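Queuine lyase ([Clostridium] spiroforme DSM 1552, PDB 6P78) probably cleaves the C-N bond of queuine by radical chemistry, using S-adenosylmethionine bound next to a [4Fe-4S] cluster. Local coordinates at residues V179-R190 / I215-F225. Residues are numbered along the deposited sequence; the frame is centred on the assembly and turned at random.
Sequences VGIQGQTKEMIR and IKRDEELIKWF
Ile181 and Arg217 are paired backbone to backbone, an antiparallel non-hydrogen-bonded pair flanked by two hydrogen bonds: Gln182 N gives a nearly straight one (178°) to Lys216 O, and Asp218 N meets Gly180 O at 2.8 Å. Arg217 CA adds a CA-H...O contact to the same Gly180 oxygen. Gly180 has a backbone shape that suits glycine, and Ile222 CG1 packs 3.5 Å from Gly180 CA. The bend is fixed from within by Gln184, whose OE1 accepts from both Gly180 N and Ile181 N, while Ile181 to Gln184 form a type II turn.

Water joins the two loops as well. One molecule donates to Gln184 O and to Asp218 OD2 and accepts from Gly183 N; the other carboxylate oxygen, Asp218 OD1, caps helix 219-228 by accepting from Leu221 N.

Between the helices, Lys186 lies across one face of the Trp224 indole. Its CG sits over the middle of the ring system, its CE is 3.5 Å from the five-membered ring centroid in a CH-pi contact, and NZ completes a cation-pi pair. Arg190 reaches the edge of the same indole, its guanidinium almost perpendicular (86°) to the ring. Deeper, having CG1 anti to the backbone N lays that Val179 methyl over the Phe225 face while CG2 comes toward Phe225 CZ, and Ile189 CG2 approaches the ring obliquely, 3.5 Å from Phe225 CD1. Leu221 CD1 packs on Gln184 CB and Ile189 CD1.

The helical ends 186-190 and 219-225 run at 45° to each other; Val179, Ile222 and Phe225 pack on Ile207, Phe225 also on Ile205. With Ile181's side chain about 7 Å from the bound S-adenosylmethionine at the nearest atoms, the contact belongs to the partial (beta/alpha) barrel of the radical SAM family, in which parallel strands 178-179, 203-207 and 238-241 alternate with helices.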
# COMPACT_ATOMS: atom_id res chain seq x y z
N VAL A 179 -4.13 -4.99 11.23
CA VAL A 179 -4.51 -5.18 12.62
C VAL A 179 -5.74 -6.06 12.69
O VAL A 179 -6.73 -5.81 12.00
CB VAL A 179 -4.77 -3.83 13.32
CG1 VAL A 179 -5.32 -4.07 14.73
CG2 VAL A 179 -3.50 -3.01 13.37
N GLY A 180 -5.68 -7.08 13.55
CA GLY A 180 -6.89 -7.82 13.82
C GLY A 180 -6.94 -9.21 13.23
O GLY A 180 -8.01 -9.67 12.85
N ILE A 181 -5.80 -9.91 13.20
CA ILE A 181 -5.70 -11.24 12.62
C ILE A 181 -5.54 -12.27 13.73
O ILE A 181 -4.76 -12.06 14.67
CB ILE A 181 -4.52 -11.31 11.63
CG1 ILE A 181 -4.82 -10.36 10.44
CG2 ILE A 181 -4.27 -12.73 11.17
CD1 ILE A 181 -3.59 -10.15 9.55
N GLN A 182 -6.26 -13.39 13.61
CA GLN A 182 -6.09 -14.48 14.58
C GLN A 182 -4.63 -14.89 14.69
O GLN A 182 -3.96 -15.14 13.68
CB GLN A 182 -6.93 -15.69 14.16
CG GLN A 182 -8.42 -15.49 14.30
CD GLN A 182 -9.17 -16.75 13.97
OE1 GLN A 182 -8.70 -17.57 13.15
NE2 GLN A 182 -10.32 -16.94 14.60
N GLY A 183 -4.13 -14.98 15.92
CA GLY A 183 -2.73 -15.22 16.13
C GLY A 183 -1.95 -14.00 16.58
O GLY A 183 -0.85 -14.15 17.15
N GLN A 184 -2.48 -12.81 16.33
CA GLN A 184 -1.92 -11.60 16.91
C GLN A 184 -2.25 -11.52 18.40
O GLN A 184 -3.14 -12.22 18.91
CB GLN A 184 -2.45 -10.37 16.20
CG GLN A 184 -1.91 -10.23 14.81
CD GLN A 184 -2.27 -8.88 14.22
OE1 GLN A 184 -3.43 -8.48 14.23
NE2 GLN A 184 -1.26 -8.16 13.73
N THR A 185 -1.52 -10.66 19.11
CA THR A 185 -1.76 -10.37 20.52
C THR A 185 -1.82 -8.86 20.70
O THR A 185 -1.35 -8.10 19.84
CB THR A 185 -0.65 -10.91 21.41
OG1 THR A 185 0.57 -10.26 21.03
CG2 THR A 185 -0.50 -12.42 21.25
N LYS A 186 -2.33 -8.42 21.86
CA LYS A 186 -2.25 -7.00 22.19
C LYS A 186 -0.81 -6.51 22.20
O LYS A 186 -0.51 -5.42 21.71
CB LYS A 186 -2.90 -6.73 23.54
CG LYS A 186 -4.40 -6.82 23.50
CD LYS A 186 -5.01 -6.50 24.87
CE LYS A 186 -6.52 -6.68 24.83
NZ LYS A 186 -7.04 -7.21 26.13
N GLU A 187 0.09 -7.30 22.78
CA GLU A 187 1.49 -6.89 22.84
C GLU A 187 2.07 -6.71 21.45
O GLU A 187 2.87 -5.80 21.20
CB GLU A 187 2.29 -7.94 23.63
CG GLU A 187 1.97 -7.93 25.14
CD GLU A 187 0.73 -8.74 25.54
OE1 GLU A 187 0.15 -9.47 24.69
OE2 GLU A 187 0.34 -8.63 26.73
N MET A 188 1.69 -7.58 20.52
CA MET A 188 2.24 -7.48 19.17
C MET A 188 1.76 -6.20 18.50
O MET A 188 2.55 -5.47 17.89
CB MET A 188 1.81 -8.70 18.35
CG MET A 188 2.50 -8.80 17.02
SD MET A 188 1.76 -10.15 16.03
CE MET A 188 2.17 -11.58 17.00
N ILE A 189 0.48 -5.90 18.64
CA ILE A 189 -0.10 -4.71 18.01
C ILE A 189 0.45 -3.45 18.66
O ILE A 189 0.80 -2.48 17.97
CB ILE A 189 -1.63 -4.80 18.10
CG1 ILE A 189 -2.11 -5.96 17.21
CG2 ILE A 189 -2.30 -3.49 17.68
CD1 ILE A 189 -3.52 -6.37 17.45
N ARG A 190 0.54 -3.44 19.99
CA ARG A 190 1.12 -2.31 20.72
C ARG A 190 2.51 -1.99 20.20
O ARG A 190 2.84 -0.83 19.97
CB ARG A 190 1.19 -2.62 22.21
CG ARG A 190 -0.14 -2.59 22.94
CD ARG A 190 0.08 -2.79 24.45
NE ARG A 190 -1.18 -2.73 25.19
CZ ARG A 190 -1.64 -3.72 25.94
NH1 ARG A 190 -2.80 -3.58 26.58
NH2 ARG A 190 -0.94 -4.85 26.06
N ILE A 215 -7.07 -16.96 6.29
CA ILE A 215 -6.66 -16.09 7.39
C ILE A 215 -7.86 -15.27 7.85
O ILE A 215 -8.53 -14.63 7.04
CB ILE A 215 -5.51 -15.18 6.95
CG1 ILE A 215 -4.31 -16.02 6.50
CG2 ILE A 215 -5.13 -14.23 8.08
CD1 ILE A 215 -3.63 -16.79 7.65
N LYS A 216 -8.11 -15.26 9.16
CA LYS A 216 -9.37 -14.76 9.70
C LYS A 216 -9.17 -13.63 10.71
O LYS A 216 -8.17 -13.59 11.44
CB LYS A 216 -10.18 -15.88 10.36
CG LYS A 216 -10.62 -16.98 9.42
CD LYS A 216 -11.49 -16.33 8.33
CE LYS A 216 -12.06 -17.33 7.34
NZ LYS A 216 -12.90 -16.60 6.34
N ARG A 217 -10.17 -12.75 10.75
CA ARG A 217 -10.28 -11.69 11.75
C ARG A 217 -10.35 -12.23 13.17
O ARG A 217 -11.05 -13.22 13.43
CB ARG A 217 -11.54 -10.85 11.49
CG ARG A 217 -11.37 -9.81 10.43
CD ARG A 217 -12.72 -9.22 9.98
NE ARG A 217 -13.48 -8.61 11.07
CZ ARG A 217 -13.63 -7.29 11.23
NH1 ARG A 217 -13.06 -6.45 10.38
NH2 ARG A 217 -14.35 -6.83 12.24
N ASP A 218 -9.67 -11.55 14.10
CA ASP A 218 -9.85 -11.74 15.54
C ASP A 218 -10.75 -10.60 16.02
O ASP A 218 -10.29 -9.47 16.16
CB ASP A 218 -8.50 -11.76 16.26
CG ASP A 218 -8.63 -12.03 17.74
OD1 ASP A 218 -9.63 -11.60 18.34
OD2 ASP A 218 -7.71 -12.67 18.32
N GLU A 219 -12.02 -10.90 16.27
CA GLU A 219 -12.96 -9.82 16.55
C GLU A 219 -12.68 -9.14 17.89
O GLU A 219 -12.92 -7.94 18.04
CB GLU A 219 -14.41 -10.33 16.54
CG GLU A 219 -14.88 -10.88 15.19
CD GLU A 219 -14.92 -9.82 14.09
OE1 GLU A 219 -14.98 -8.62 14.41
OE2 GLU A 219 -14.90 -10.21 12.89
N GLU A 220 -12.18 -9.89 18.87
CA GLU A 220 -11.90 -9.28 20.17
C GLU A 220 -10.76 -8.28 20.07
O GLU A 220 -10.81 -7.22 20.71
CB GLU A 220 -11.57 -10.33 21.22
CG GLU A 220 -12.71 -11.31 21.45
CD GLU A 220 -12.33 -12.71 21.01
OE1 GLU A 220 -12.03 -13.55 21.90
OE2 GLU A 220 -12.28 -12.95 19.77
N LEU A 221 -9.71 -8.62 19.32
CA LEU A 221 -8.59 -7.69 19.17
C LEU A 221 -9.02 -6.46 18.40
O LEU A 221 -8.56 -5.35 18.68
CB LEU A 221 -7.43 -8.34 18.42
CG LEU A 221 -6.59 -9.31 19.23
CD1 LEU A 221 -5.45 -9.78 18.33
CD2 LEU A 221 -6.07 -8.64 20.50
N ILE A 222 -9.88 -6.63 17.41
CA ILE A 222 -10.31 -5.48 16.63
C ILE A 222 -11.15 -4.56 17.51
O ILE A 222 -10.98 -3.33 17.48
CB ILE A 222 -11.07 -5.93 15.38
CG1 ILE A 222 -10.13 -6.65 14.42
CG2 ILE A 222 -11.77 -4.72 14.68
CD1 ILE A 222 -10.84 -7.26 13.21
N LYS A 223 -12.04 -5.13 18.31
CA LYS A 223 -12.83 -4.34 19.24
C LYS A 223 -11.92 -3.57 20.19
O LYS A 223 -12.15 -2.39 20.49
CB LYS A 223 -13.78 -5.26 20.02
CG LYS A 223 -14.75 -4.56 20.95
CD LYS A 223 -15.72 -5.60 21.53
CE LYS A 223 -16.64 -5.01 22.58
NZ LYS A 223 -17.68 -4.18 21.92
N TRP A 224 -10.89 -4.24 20.70
CA TRP A 224 -9.99 -3.58 21.64
C TRP A 224 -9.22 -2.46 20.95
O TRP A 224 -9.12 -1.35 21.48
CB TRP A 224 -9.03 -4.61 22.24
CG TRP A 224 -7.78 -4.02 22.81
CD1 TRP A 224 -7.63 -3.47 24.05
CD2 TRP A 224 -6.49 -3.94 22.17
NE1 TRP A 224 -6.34 -3.04 24.22
CE2 TRP A 224 -5.62 -3.32 23.09
CE3 TRP A 224 -5.99 -4.34 20.93
CZ2 TRP A 224 -4.27 -3.08 22.80
CZ3 TRP A 224 -4.65 -4.10 20.64
CH2 TRP A 224 -3.81 -3.48 21.57
N PHE A 225 -8.71 -2.73 19.76
CA PHE A 225 -7.92 -1.74 19.04
C PHE A 225 -8.77 -0.53 18.69
O PHE A 225 -8.32 0.61 18.84
CB PHE A 225 -7.33 -2.38 17.78
CG PHE A 225 -6.36 -1.50 17.06
CD1 PHE A 225 -5.05 -1.38 17.50
CD2 PHE A 225 -6.76 -0.78 15.94
CE1 PHE A 225 -4.15 -0.57 16.83
CE2 PHE A 225 -5.86 0.04 15.27
CZ PHE A 225 -4.55 0.14 15.73
O HOH W 1 -6.61 -17.23 10.75
O HOH W 2 -5.29 -13.86 18.11
O HOH W 3 -4.17 -1.50 26.29